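Local coordinates for protein putative dienelactone hydrolase (Klebsiella pneumoniae subsp. pneumoniae MGH 78578, PDB 3F67) that probably acts as a hydrolase on ester or lactone bonds, as in other members of the dienelactone hydrolase family of alpha/beta hydrolases, at residues F69-P74 / D93-A98; A56-L61 / R233-F238; G151-S154 / K159-V162; V205-A210 / E224-D229. All coordinates share one frame; numbering follows the deposited sequence. Where two conformers were deposited one is given.

Contact 1: F69-P74 / D93-A98; sequences FRQGDP and DAQVLA
Gln-95 and Gln-71 join their carboxamides in a reciprocal pair of hydrogen bonds, each amide giving one N-H and taking one. NE2 of Gln-95 reaches OE1 of Gln-71 at 3.0 Å, nearly straight at 170°; OE1 lies in the amide plane of Gln-95, although the donor is tilted from the carbonyl plane of Gln-71. The return bond, Gln-71 NE2 to Gln-95 OE1 at 3.0 Å, is more bent (152°) but falls on a lone pair of OE1. A twist of 31° between the two amides is consistent with one bond being straighter than the other, and the paired hydrogen bonds agree with the modelled orientation of both amides. The chain of Gln-95 runs fully extended out of helix 93-108, with CG anti to the backbone N. In this alpha/beta hydrolase fold the contact links the loop after strand 61-65 to that helix at the surface. Arg-70 passes Gln-95 in the opposite sense, NH1 lying 3.4 Å from Gln-95 CD, an oblique approach without a hydrogen bond. Its guanidinium is held by salt bridges to Asp-99, farther along the same helix, and to Glu-16. CZ of Phe-69 sits 3.5 Å from the guanidinium plane of Arg-70, over its centre.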
loop_
_atom_site.group_PDB
_atom_site.type_symbol
_atom_site.label_atom_id
_atom_site.label_comp_id
_atom_site.label_asym_id
_atom_site.label_seq_id
_atom_site.Cartn_x
_atom_site.Cartn_y
_atom_site.Cartn_z
ATOM N N PHE A 69 -14.274 -4.523 3.792
ATOM C CA PHE A 69 -15.408 -4.578 4.771
ATOM C C PHE A 69 -16.785 -4.927 4.185
ATOM O O PHE A 69 -17.607 -5.567 4.853
ATOM C CB PHE A 69 -15.475 -3.300 5.661
ATOM C CG PHE A 69 -16.076 -2.097 4.968
ATOM C CD1 PHE A 69 -17.358 -1.656 5.301
ATOM C CD2 PHE A 69 -15.378 -1.421 3.962
ATOM C CE1 PHE A 69 -17.928 -0.524 4.634
ATOM C CE2 PHE A 69 -15.914 -0.321 3.308
ATOM C CZ PHE A 69 -17.197 0.135 3.638
ATOM N N ARG A 70 -17.031 -4.537 2.940
ATOM C CA ARG A 70 -18.343 -4.774 2.316
ATOM C C ARG A 70 -18.486 -6.217 1.869
ATOM O O ARG A 70 -19.604 -6.727 1.788
ATOM C CB ARG A 70 -18.519 -3.918 1.068
ATOM C CG ARG A 70 -18.511 -2.401 1.345
ATOM C CD ARG A 70 -18.760 -1.652 0.037
ATOM N NE ARG A 70 -18.528 -0.199 0.187
ATOM C CZ ARG A 70 -17.301 0.336 0.092
ATOM N NH1 ARG A 70 -16.258 -0.457 -0.078
ATOM N NH2 ARG A 70 -17.108 1.635 0.191
ATOM N N GLN A 71 -17.366 -6.837 1.509
ATOM C CA GLN A 71 -17.357 -8.186 0.921
ATOM C C GLN A 71 -17.200 -9.262 1.997
ATOM O O GLN A 71 -17.758 -10.325 1.864
ATOM C CB GLN A 71 -16.236 -8.319 -0.137
ATOM C CG GLN A 71 -16.542 -7.671 -1.535
ATOM C CD GLN A 71 -16.461 -6.136 -1.542
ATOM O OE1 GLN A 71 -15.599 -5.548 -0.894
ATOM N NE2 GLN A 71 -17.403 -5.486 -2.254
ATOM N N GLY A 72 -16.430 -9.003 3.048
ATOM C CA GLY A 72 -16.271 -10.022 4.098
ATOM C C GLY A 72 -15.093 -9.772 5.005
ATOM O O GLY A 72 -14.421 -8.751 4.902
ATOM N N ASP A 73 -14.864 -10.725 5.908
ATOM C CA ASP A 73 -13.855 -10.581 6.943
ATOM C C ASP A 73 -12.764 -11.630 6.712
ATOM O O ASP A 73 -13.041 -12.837 6.802
ATOM C CB ASP A 73 -14.544 -10.851 8.285
ATOM C CG ASP A 73 -13.575 -10.824 9.462
ATOM O OD1 ASP A 73 -12.371 -10.537 9.268
ATOM O OD2 ASP A 73 -14.046 -11.142 10.591
ATOM N N PRO A 74 -11.526 -11.199 6.449
ATOM C CA PRO A 74 -10.436 -12.153 6.174
ATOM C C PRO A 74 -10.191 -13.120 7.331
ATOM O O PRO A 74 -9.730 -14.256 7.120
ATOM C CB PRO A 74 -9.208 -11.238 5.927
ATOM C CG PRO A 74 -9.647 -9.886 6.323
ATOM C CD PRO A 74 -11.100 -9.813 6.255
ATOM N N ASP A 93 -11.158 -3.625 -8.029
ATOM C CA ASP A 93 -10.135 -2.565 -7.950
ATOM C C ASP A 93 -10.760 -1.155 -7.908
ATOM O O ASP A 93 -10.297 -0.270 -7.152
ATOM C CB ASP A 93 -9.230 -2.603 -9.191
ATOM C CG ASP A 93 -8.343 -3.848 -9.268
ATOM O OD1 ASP A 93 -8.101 -4.583 -8.255
ATOM O OD2 ASP A 93 -7.825 -4.031 -10.384
ATOM N N ALA A 94 -11.799 -0.936 -8.732
ATOM C CA ALA A 94 -12.418 0.415 -8.838
ATOM C C ALA A 94 -12.944 0.879 -7.474
ATOM O O ALA A 94 -12.799 2.054 -7.110
ATOM C CB ALA A 94 -13.533 0.422 -9.846
ATOM N N GLN A 95 -13.550 -0.056 -6.747
ATOM C CA GLN A 95 -14.038 0.188 -5.400
ATOM C C GLN A 95 -12.904 0.571 -4.469
ATOM O O GLN A 95 -13.042 1.512 -3.656
ATOM C CB GLN A 95 -14.761 -1.073 -4.866
ATOM C CG GLN A 95 -15.293 -0.921 -3.456
ATOM C CD GLN A 95 -15.710 -2.261 -2.877
ATOM O OE1 GLN A 95 -16.847 -2.676 -3.045
ATOM N NE2 GLN A 95 -14.780 -2.966 -2.253
ATOM N N VAL A 96 -11.793 -0.164 -4.557
ATOM C CA VAL A 96 -10.636 0.047 -3.679
ATOM C C VAL A 96 -10.091 1.458 -3.921
ATOM O O VAL A 96 -9.849 2.215 -2.974
ATOM C CB VAL A 96 -9.514 -0.999 -3.920
ATOM C CG1 VAL A 96 -8.246 -0.614 -3.100
ATOM C CG2 VAL A 96 -9.956 -2.422 -3.508
ATOM N N LEU A 97 -9.918 1.830 -5.185
ATOM C CA LEU A 97 -9.293 3.138 -5.467
ATOM C C LEU A 97 -10.219 4.273 -4.976
ATOM O O LEU A 97 -9.746 5.278 -4.428
ATOM C CB LEU A 97 -8.991 3.276 -6.967
ATOM C CG LEU A 97 -8.037 2.145 -7.487
ATOM C CD1 LEU A 97 -7.795 2.402 -8.965
ATOM C CD2 LEU A 97 -6.701 2.096 -6.746
ATOM N N ALA A 98 -11.528 4.099 -5.136
ATOM C CA ALA A 98 -12.476 5.103 -4.663
ATOM C C ALA A 98 -12.459 5.178 -3.120
ATOM O O ALA A 98 -12.548 6.270 -2.532
ATOM C CB ALA A 98 -13.917 4.791 -5.179
#

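Contact 2: A56-L61 / R233-F238; sequences AQEGYL and RMLAWF
Van der Waals contacts of Leu-235 with Glu-58 and Tyr-60 make up much of this interface. The two methyls of Leu-235 divide the work: CD2 packs 3.8 Å from CG of Glu-58 and, in an apolar contact, 4.0 Å from CE2 of Tyr-60, while CD1 lies 3.7 Å from CD of Glu-58. The glutamate chain bends at its second torsion (chi2 -70°) and crosses the leucine at about a right angle, presenting aliphatic carbons as well as its carboxylate to the methyls. Farther out along the phenol, at its hydroxyl end, Tyr-60 CZ lies 4.1 Å from CB of Phe-238 and Tyr-60 OH only 3.3 Å from the same CB, so the tyrosine meets the methylene of Phe-238 rather than its phenyl ring.

The polar link runs through one water. It lies in the plane of the Tyr-60 ring, 2.7 Å from OH, and donates to the carbonyl O of Leu-235, also at 2.7 Å, joining the hydroxyl to the helix backbone.

Backbone bonds shape the first segment. Gly-59, at positive phi (110°), closes helix 46-57 with a Schellman motif, and the chain then turns through Tyr-60 into strand 61-65. The arrangement is a helix-to-strand connection of an alpha/beta hydrolase fold, packed against the C-terminal helix 224-238.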
loop_
_atom_site.group_PDB
_atom_site.type_symbol
_atom_site.label_atom_id
_atom_site.label_comp_id
_atom_site.label_asym_id
_atom_site.label_seq_id
_atom_site.Cartn_x
_atom_site.Cartn_y
_atom_site.Cartn_z
ATOM N N ALA A 56 3.962 6.685 12.296
ATOM C CA ALA A 56 3.633 7.834 13.161
ATOM C C ALA A 56 4.862 8.283 13.980
ATOM O O ALA A 56 5.053 9.466 14.185
ATOM C CB ALA A 56 2.470 7.498 14.086
ATOM N N GLN A 57 5.723 7.343 14.363
ATOM C CA GLN A 57 6.959 7.677 15.085
ATOM C C GLN A 57 7.901 8.483 14.203
ATOM O O GLN A 57 8.791 9.148 14.704
ATOM C CB GLN A 57 7.660 6.415 15.557
ATOM C CG GLN A 57 6.878 5.675 16.578
ATOM C CD GLN A 57 7.565 4.377 16.994
ATOM O OE1 GLN A 57 7.956 3.575 16.155
ATOM N NE2 GLN A 57 7.687 4.168 18.287
ATOM N N GLU A 58 7.708 8.406 12.888
ATOM C CA GLU A 58 8.518 9.207 11.941
ATOM C C GLU A 58 7.922 10.545 11.591
ATOM O O GLU A 58 8.540 11.321 10.821
ATOM C CB GLU A 58 8.764 8.424 10.635
ATOM C CG GLU A 58 9.425 7.052 10.852
ATOM C CD GLU A 58 10.886 7.133 11.291
ATOM O OE1 GLU A 58 11.483 8.232 11.260
ATOM O OE2 GLU A 58 11.441 6.085 11.671
ATOM N N GLY A 59 6.702 10.804 12.086
ATOM C CA GLY A 59 6.048 12.099 11.889
ATOM C C GLY A 59 4.846 12.120 10.958
ATOM O O GLY A 59 4.316 13.210 10.690
ATOM N N TYR A 60 4.386 10.936 10.535
ATOM C CA TYR A 60 3.272 10.818 9.593
ATOM C C TYR A 60 1.932 10.524 10.300
ATOM O O TYR A 60 1.905 9.891 11.377
ATOM C CB TYR A 60 3.546 9.661 8.601
ATOM C CG TYR A 60 4.707 9.976 7.724
ATOM C CD1 TYR A 60 4.557 10.910 6.663
ATOM C CD2 TYR A 60 5.960 9.394 7.927
ATOM C CE1 TYR A 60 5.647 11.267 5.866
ATOM C CE2 TYR A 60 7.030 9.739 7.121
ATOM C CZ TYR A 60 6.862 10.657 6.087
ATOM O OH TYR A 60 7.916 11.017 5.298
ATOM N N LEU A 61 0.854 11.028 9.704
ATOM C CA LEU A 61 -0.523 10.544 10.008
ATOM C C LEU A 61 -0.705 9.324 9.116
ATOM O O LEU A 61 -0.887 9.448 7.887
ATOM C CB LEU A 61 -1.582 11.623 9.695
ATOM C CG LEU A 61 -3.064 11.149 9.621
ATOM C CD1 LEU A 61 -3.441 10.449 10.930
ATOM C CD2 LEU A 61 -3.970 12.403 9.366
ATOM N N ARG A 233 14.651 3.041 2.775
ATOM C CA ARG A 233 14.453 3.556 1.372
ATOM C C ARG A 233 13.077 4.178 1.241
ATOM O O ARG A 233 12.918 5.181 0.564
ATOM C CB ARG A 233 14.611 2.447 0.313
ATOM C CG ARG A 233 16.094 2.017 0.084
ATOM C CD ARG A 233 16.188 0.944 -0.994
ATOM N NE ARG A 233 17.610 0.584 -1.137
ATOM C CZ ARG A 233 18.466 1.169 -1.967
ATOM N NH1 ARG A 233 18.054 2.120 -2.802
ATOM N NH2 ARG A 233 19.740 0.727 -2.012
HETATM N N MSE A 234 12.077 3.596 1.903
HETATM C CA MSE A 234 10.725 4.182 1.878
HETATM C C MSE A 234 10.712 5.581 2.516
HETATM O O MSE A 234 10.193 6.553 1.946
HETATM C CB MSE A 234 9.743 3.276 2.619
HETATM C CG MSE A 234 8.311 3.840 2.704
HETATM SE SE MSE A 234 7.292 2.810 4.023
HETATM C CE MSE A 234 8.286 3.372 5.580
ATOM N N LEU A 235 11.275 5.684 3.724
ATOM C CA LEU A 235 11.369 6.985 4.366
ATOM C C LEU A 235 12.177 7.992 3.528
ATOM O O LEU A 235 11.793 9.172 3.475
ATOM C CB LEU A 235 11.992 6.864 5.767
ATOM C CG LEU A 235 11.084 6.025 6.712
ATOM C CD1 LEU A 235 11.871 5.802 8.002
ATOM C CD2 LEU A 235 9.743 6.740 7.046
ATOM N N ALA A 236 13.252 7.548 2.881
ATOM C CA ALA A 236 14.044 8.463 2.027
ATOM C C ALA A 236 13.216 8.959 0.825
ATOM O O ALA A 236 13.314 10.117 0.411
ATOM C CB ALA A 236 15.332 7.715 1.511
ATOM N N TRP A 237 12.364 8.078 0.292
ATOM C CA TRP A 237 11.584 8.386 -0.904
ATOM C C TRP A 237 10.560 9.449 -0.546
ATOM O O TRP A 237 10.266 10.338 -1.348
ATOM C CB TRP A 237 10.877 7.103 -1.373
ATOM C CG TRP A 237 10.262 7.188 -2.747
ATOM C CD1 TRP A 237 8.935 7.355 -3.037
ATOM C CD2 TRP A 237 10.943 7.020 -3.975
ATOM N NE1 TRP A 237 8.753 7.331 -4.415
ATOM C CE2 TRP A 237 9.973 7.097 -5.008
ATOM C CE3 TRP A 237 12.297 6.789 -4.310
ATOM C CZ2 TRP A 237 10.301 6.962 -6.370
ATOM C CZ3 TRP A 237 12.651 6.639 -5.671
ATOM C CH2 TRP A 237 11.648 6.737 -6.697
ATOM N N PHE A 238 9.992 9.333 0.650
ATOM C CA PHE A 238 8.939 10.237 1.148
ATOM C C PHE A 238 9.476 11.549 1.724
ATOM O O PHE A 238 8.701 12.496 1.970
ATOM C CB PHE A 238 8.126 9.585 2.289
ATOM C CG PHE A 238 7.178 8.481 1.840
ATOM C CD1 PHE A 238 6.718 7.522 2.770
ATOM C CD2 PHE A 238 6.772 8.361 0.494
ATOM C CE1 PHE A 238 5.840 6.497 2.375
ATOM C CE2 PHE A 238 5.866 7.333 0.081
ATOM C CZ PHE A 238 5.409 6.399 1.015
HETATM O O HOH W 1 10.413 10.185 5.618
#

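Contact 3: G151-S154 / K159-V162; sequences GEKS and KHPV
The loop that follows strand 141-145 turns back on itself just before the short helix 161-164, and His-160 bridges the two limbs of that turn. His-160 NE2 donates to the carbonyl O of Glu-152 at 2.8 Å, almost straight at 174°. The acceptor lies in the imidazole plane, but from the side of the carbonyl the donor stands well above the plane, so the bond does not use a lone-pair direction. CG of His-160 stands beside the backbone N and anti to the carbonyl carbon (chi1 -69°), which carries the ring across to the opposite limb. There His-160 CD2 lies 3.4 Å from Gly-151 O, and His-160 NE2 comes within 3.5 Å of Gly-151 CA, a close fit of the ring against the glycine backbone.

Lys-153 folds back past the histidine, its chain bent at chi2 and chi4, and sets CE 3.8 Å from His-160 CD2. Its NZ forms a salt bridge with Asp-163, whose OD2 also accepts the backbone N of His-160, and a hydrogen bond with Pro-158 O. The other ring nitrogen, ND1, accepts from NE of Arg-127 on helix 124-133. With both nitrogens engaged, the imidazole is fixed in rotation, a side-chain-to-backbone bridge across a surface loop between strand 141-145, in the interior of the sheet, and a short helix of the alpha/beta hydrolase fold.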
loop_
_atom_site.group_PDB
_atom_site.type_symbol
_atom_site.label_atom_id
_atom_site.label_comp_id
_atom_site.label_asym_id
_atom_site.label_seq_id
_atom_site.Cartn_x
_atom_site.Cartn_y
_atom_site.Cartn_z
ATOM N N GLY A 151 -0.354 -10.017 -14.926
ATOM C CA GLY A 151 -1.348 -10.972 -14.497
ATOM C C GLY A 151 -2.339 -11.184 -15.625
ATOM O O GLY A 151 -2.378 -10.443 -16.614
ATOM N N GLU A 152 -3.161 -12.188 -15.456
ATOM C CA GLU A 152 -4.325 -12.319 -16.323
ATOM C C GLU A 152 -5.343 -11.344 -15.743
ATOM O O GLU A 152 -5.275 -10.987 -14.561
ATOM C CB GLU A 152 -4.880 -13.746 -16.343
ATOM C CG GLU A 152 -5.403 -14.249 -14.993
ATOM C CD GLU A 152 -6.445 -15.377 -15.135
ATOM O OE1 GLU A 152 -6.727 -15.843 -16.282
ATOM O OE2 GLU A 152 -6.985 -15.801 -14.073
ATOM N N LYS A 153 -6.256 -10.897 -16.581
ATOM C CA LYS A 153 -7.229 -9.901 -16.185
ATOM C C LYS A 153 -8.510 -10.553 -15.776
ATOM O O LYS A 153 -8.786 -11.696 -16.134
ATOM C CB LYS A 153 -7.547 -8.971 -17.356
ATOM C CG LYS A 153 -6.661 -7.781 -17.405
ATOM C CD LYS A 153 -5.350 -8.032 -18.129
ATOM C CE LYS A 153 -4.424 -6.868 -17.900
ATOM N NZ LYS A 153 -4.847 -5.770 -18.822
ATOM N N SER A 154 -9.316 -9.795 -15.033
ATOM C CA SER A 154 -10.668 -10.218 -14.699
ATOM C C SER A 154 -11.513 -8.945 -14.678
ATOM O O SER A 154 -10.966 -7.834 -14.692
ATOM C CB SER A 154 -10.701 -10.888 -13.322
ATOM O OG SER A 154 -10.477 -9.917 -12.270
ATOM N N LYS A 159 -6.948 -4.169 -14.880
ATOM C CA LYS A 159 -5.627 -3.607 -15.255
ATOM C C LYS A 159 -4.624 -3.969 -14.212
ATOM O O LYS A 159 -4.969 -4.014 -13.034
ATOM C CB LYS A 159 -5.651 -2.089 -15.404
ATOM C CG LYS A 159 -6.802 -1.639 -16.307
ATOM C CD LYS A 159 -6.363 -0.667 -17.329
ATOM C CE LYS A 159 -7.598 -0.026 -17.972
ATOM N NZ LYS A 159 -7.407 1.456 -18.052
ATOM N N HIS A 160 -3.386 -4.223 -14.645
ATOM C CA HIS A 160 -2.271 -4.471 -13.717
ATOM C C HIS A 160 -1.249 -3.354 -13.840
ATOM O O HIS A 160 -1.372 -2.504 -14.736
ATOM C CB HIS A 160 -1.655 -5.840 -14.056
ATOM C CG HIS A 160 -2.568 -6.971 -13.719
ATOM N ND1 HIS A 160 -3.044 -7.181 -12.435
ATOM C CD2 HIS A 160 -3.147 -7.918 -14.496
ATOM C CE1 HIS A 160 -3.848 -8.229 -12.434
ATOM N NE2 HIS A 160 -3.927 -8.695 -13.674
ATOM N N PRO A 161 -0.284 -3.291 -12.916
ATOM C CA PRO A 161 0.668 -2.197 -12.952
ATOM C C PRO A 161 1.315 -1.998 -14.335
ATOM O O PRO A 161 1.524 -0.845 -14.741
ATOM C CB PRO A 161 1.671 -2.554 -11.825
ATOM C CG PRO A 161 0.760 -3.262 -10.789
ATOM C CD PRO A 161 -0.168 -4.101 -11.671
ATOM N N VAL A 162 1.594 -3.086 -15.064
ATOM C CA VAL A 162 2.242 -2.909 -16.379
ATOM C C VAL A 162 1.365 -2.052 -17.274
ATOM O O VAL A 162 1.881 -1.267 -18.051
ATOM C CB VAL A 162 2.584 -4.231 -17.096
ATOM C CG1 VAL A 162 3.805 -4.913 -16.446
ATOM C CG2 VAL A 162 1.376 -5.137 -17.157
#

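Contact 4: V205-A210 / E224-D229; sequences VVYPEA and EESAKD
Tyr-207 donates its hydroxyl proton to OD2 of Asp-229, with OH and OD2 a short 2.6 Å apart. The carboxylate oxygen receives it on its anti lone pair, turned away from OD1, and the carboxylate carbon lies at the edge of the tyrosine ring, with the two planes 70° apart. Asp-229 CG is anti to the backbone N (chi1 -175°), which extends the acid from the helix to the phenol. Ser-226, one turn earlier, packs its CB 3.6 Å from Tyr-207 CD1, and its carbonyl O lies over one face of the ring, 3.8 Å above the plane and offset toward the rim. CB of Ala-210 joins this layer, 3.8 Å from Ser-226 OG; it lies near, without touching, a putative Cys-His-Asp triad.

Around this first shell, further bonds set the groups in place. OD2 of Asp-229 also makes a salt bridge with NE of Arg-233; the arginine probably helps keep the acid ionised. Ser-226 OG is hydrogen-bonded to ND1 of His-223 and linked by a water, 3.1 Å away, to the backbone N of Glu-209, which lies 2.8 Å from the water and donates to it. That amide belongs to a type I turn from Tyr-207 to Ala-210.

The contact joins the edge strand of the alpha/beta hydrolase sheet, 202-207, to the last helix. Helix 224-238 packs against this strand, Arg-233 touching Val-205 and Tyr-207; strand 172-177 pairs with it, and Val-206 touches helix 185-197.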
loop_
_atom_site.group_PDB
_atom_site.type_symbol
_atom_site.label_atom_id
_atom_site.label_comp_id
_atom_site.label_asym_id
_atom_site.label_seq_id
_atom_site.Cartn_x
_atom_site.Cartn_y
_atom_site.Cartn_z
ATOM N N VAL A 205 13.685 -1.723 -6.638
ATOM C CA VAL A 205 14.869 -2.263 -5.976
ATOM C C VAL A 205 14.585 -3.725 -5.695
ATOM O O VAL A 205 13.543 -4.048 -5.108
ATOM C CB VAL A 205 15.122 -1.491 -4.675
ATOM C CG1 VAL A 205 16.254 -2.188 -3.809
ATOM C CG2 VAL A 205 15.458 0.004 -5.012
ATOM N N VAL A 206 15.499 -4.615 -6.140
ATOM C CA VAL A 206 15.329 -6.045 -5.940
ATOM C C VAL A 206 16.350 -6.563 -4.921
ATOM O O VAL A 206 17.568 -6.382 -5.104
ATOM C CB VAL A 206 15.520 -6.807 -7.253
ATOM C CG1 VAL A 206 15.301 -8.297 -7.002
ATOM C CG2 VAL A 206 14.511 -6.295 -8.290
ATOM N N TYR A 207 15.854 -7.147 -3.839
ATOM C CA TYR A 207 16.699 -7.668 -2.752
ATOM C C TYR A 207 17.086 -9.119 -3.037
ATOM O O TYR A 207 16.224 -9.998 -3.031
ATOM C CB TYR A 207 15.957 -7.574 -1.410
ATOM C CG TYR A 207 15.837 -6.135 -0.967
ATOM C CD1 TYR A 207 16.865 -5.532 -0.222
ATOM C CD2 TYR A 207 14.726 -5.365 -1.334
ATOM C CE1 TYR A 207 16.794 -4.163 0.146
ATOM C CE2 TYR A 207 14.648 -4.012 -0.971
ATOM C CZ TYR A 207 15.666 -3.444 -0.218
ATOM O OH TYR A 207 15.606 -2.129 0.156
ATOM N N PRO A 208 18.388 -9.377 -3.263
ATOM C CA PRO A 208 18.834 -10.734 -3.647
ATOM C C PRO A 208 18.414 -11.848 -2.683
ATOM O O PRO A 208 18.187 -12.976 -3.114
ATOM C CB PRO A 208 20.377 -10.636 -3.687
ATOM C CG PRO A 208 20.717 -9.218 -3.758
ATOM C CD PRO A 208 19.492 -8.402 -3.225
ATOM N N GLU A 209 18.343 -11.559 -1.389
ATOM C CA GLU A 209 18.146 -12.639 -0.431
ATOM C C GLU A 209 16.695 -12.788 0.023
ATOM O O GLU A 209 16.386 -13.677 0.809
ATOM C CB GLU A 209 19.033 -12.391 0.798
ATOM C CG GLU A 209 20.520 -12.347 0.457
ATOM C CD GLU A 209 20.956 -13.589 -0.302
ATOM O OE1 GLU A 209 20.486 -14.706 0.039
ATOM O OE2 GLU A 209 21.740 -13.449 -1.272
ATOM N N ALA A 210 15.816 -11.920 -0.459
ATOM C CA ALA A 210 14.474 -11.819 0.115
ATOM C C ALA A 210 13.422 -12.561 -0.687
ATOM O O ALA A 210 13.447 -12.549 -1.906
ATOM C CB ALA A 210 14.063 -10.335 0.196
ATOM N N GLU A 224 15.328 -9.772 7.752
ATOM C CA GLU A 224 15.580 -8.557 8.538
ATOM C C GLU A 224 16.407 -7.494 7.797
ATOM O O GLU A 224 16.058 -6.311 7.799
ATOM C CB GLU A 224 16.280 -8.932 9.855
ATOM C CG GLU A 224 16.436 -7.737 10.800
ATOM C CD GLU A 224 17.185 -8.114 12.095
ATOM O OE1 GLU A 224 17.939 -9.100 12.108
ATOM O OE2 GLU A 224 17.026 -7.408 13.106
ATOM N N GLU A 225 17.522 -7.905 7.204
ATOM C CA GLU A 225 18.411 -6.940 6.546
ATOM C C GLU A 225 17.694 -6.215 5.391
ATOM O O GLU A 225 17.795 -4.970 5.256
ATOM C CB GLU A 225 19.684 -7.646 6.069
ATOM C CG GLU A 225 20.538 -6.807 5.126
ATOM C CD GLU A 225 21.654 -7.608 4.463
ATOM O OE1 GLU A 225 22.823 -7.260 4.704
ATOM O OE2 GLU A 225 21.372 -8.568 3.685
ATOM N N SER A 226 16.937 -6.974 4.582
ATOM C CA SER A 226 16.161 -6.362 3.505
ATOM C C SER A 226 15.015 -5.511 4.009
ATOM O O SER A 226 14.758 -4.452 3.442
ATOM C CB SER A 226 15.543 -7.409 2.574
ATOM O OG SER A 226 16.549 -8.286 2.131
ATOM N N ALA A 227 14.298 -5.986 5.030
ATOM C CA ALA A 227 13.191 -5.221 5.595
ATOM C C ALA A 227 13.667 -3.871 6.133
ATOM O O ALA A 227 13.034 -2.856 5.867
ATOM C CB ALA A 227 12.514 -6.004 6.686
ATOM N N LYS A 228 14.780 -3.871 6.845
ATOM C CA LYS A 228 15.282 -2.627 7.430
ATOM C C LYS A 228 15.795 -1.677 6.358
ATOM O O LYS A 228 15.531 -0.477 6.430
ATOM C CB LYS A 228 16.397 -2.912 8.423
ATOM C CG LYS A 228 15.875 -3.553 9.703
ATOM C CD LYS A 228 16.961 -3.390 10.737
ATOM C CE LYS A 228 17.100 -4.579 11.585
ATOM N NZ LYS A 228 16.214 -4.467 12.781
ATOM N N ASP A 229 16.502 -2.216 5.361
ATOM C CA ASP A 229 16.933 -1.377 4.237
ATOM C C ASP A 229 15.728 -0.799 3.493
ATOM O O ASP A 229 15.704 0.389 3.148
ATOM C CB ASP A 229 17.838 -2.169 3.281
ATOM C CG ASP A 229 18.407 -1.294 2.178
ATOM O OD1 ASP A 229 19.423 -0.636 2.451
ATOM O OD2 ASP A 229 17.833 -1.219 1.067
HETATM O O HOH W 2 18.686 -9.184 0.066
#

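From the N terminus, the first segment met is 56-61, whose partner 233-238 lies near the C terminus, so contact 2 closes a long loop that encloses the other three. Inside it they come in series: contact 1 joins the loop after strand 61-65 to helix 93-108, contact 3 closes a short loop between strand 141-145 and helix 161-164, and contact 4 brings strand 202-207 to the start of helix 224-238. None cross. Contacts 2 and 4 share that last helix and touch where Arg-233 CD approaches Tyr-207 OH (3.3 Å). Contacts 1 and 3 also meet, through Asp-93 and Lys-159, and each lies across the chain's centre from contact 2.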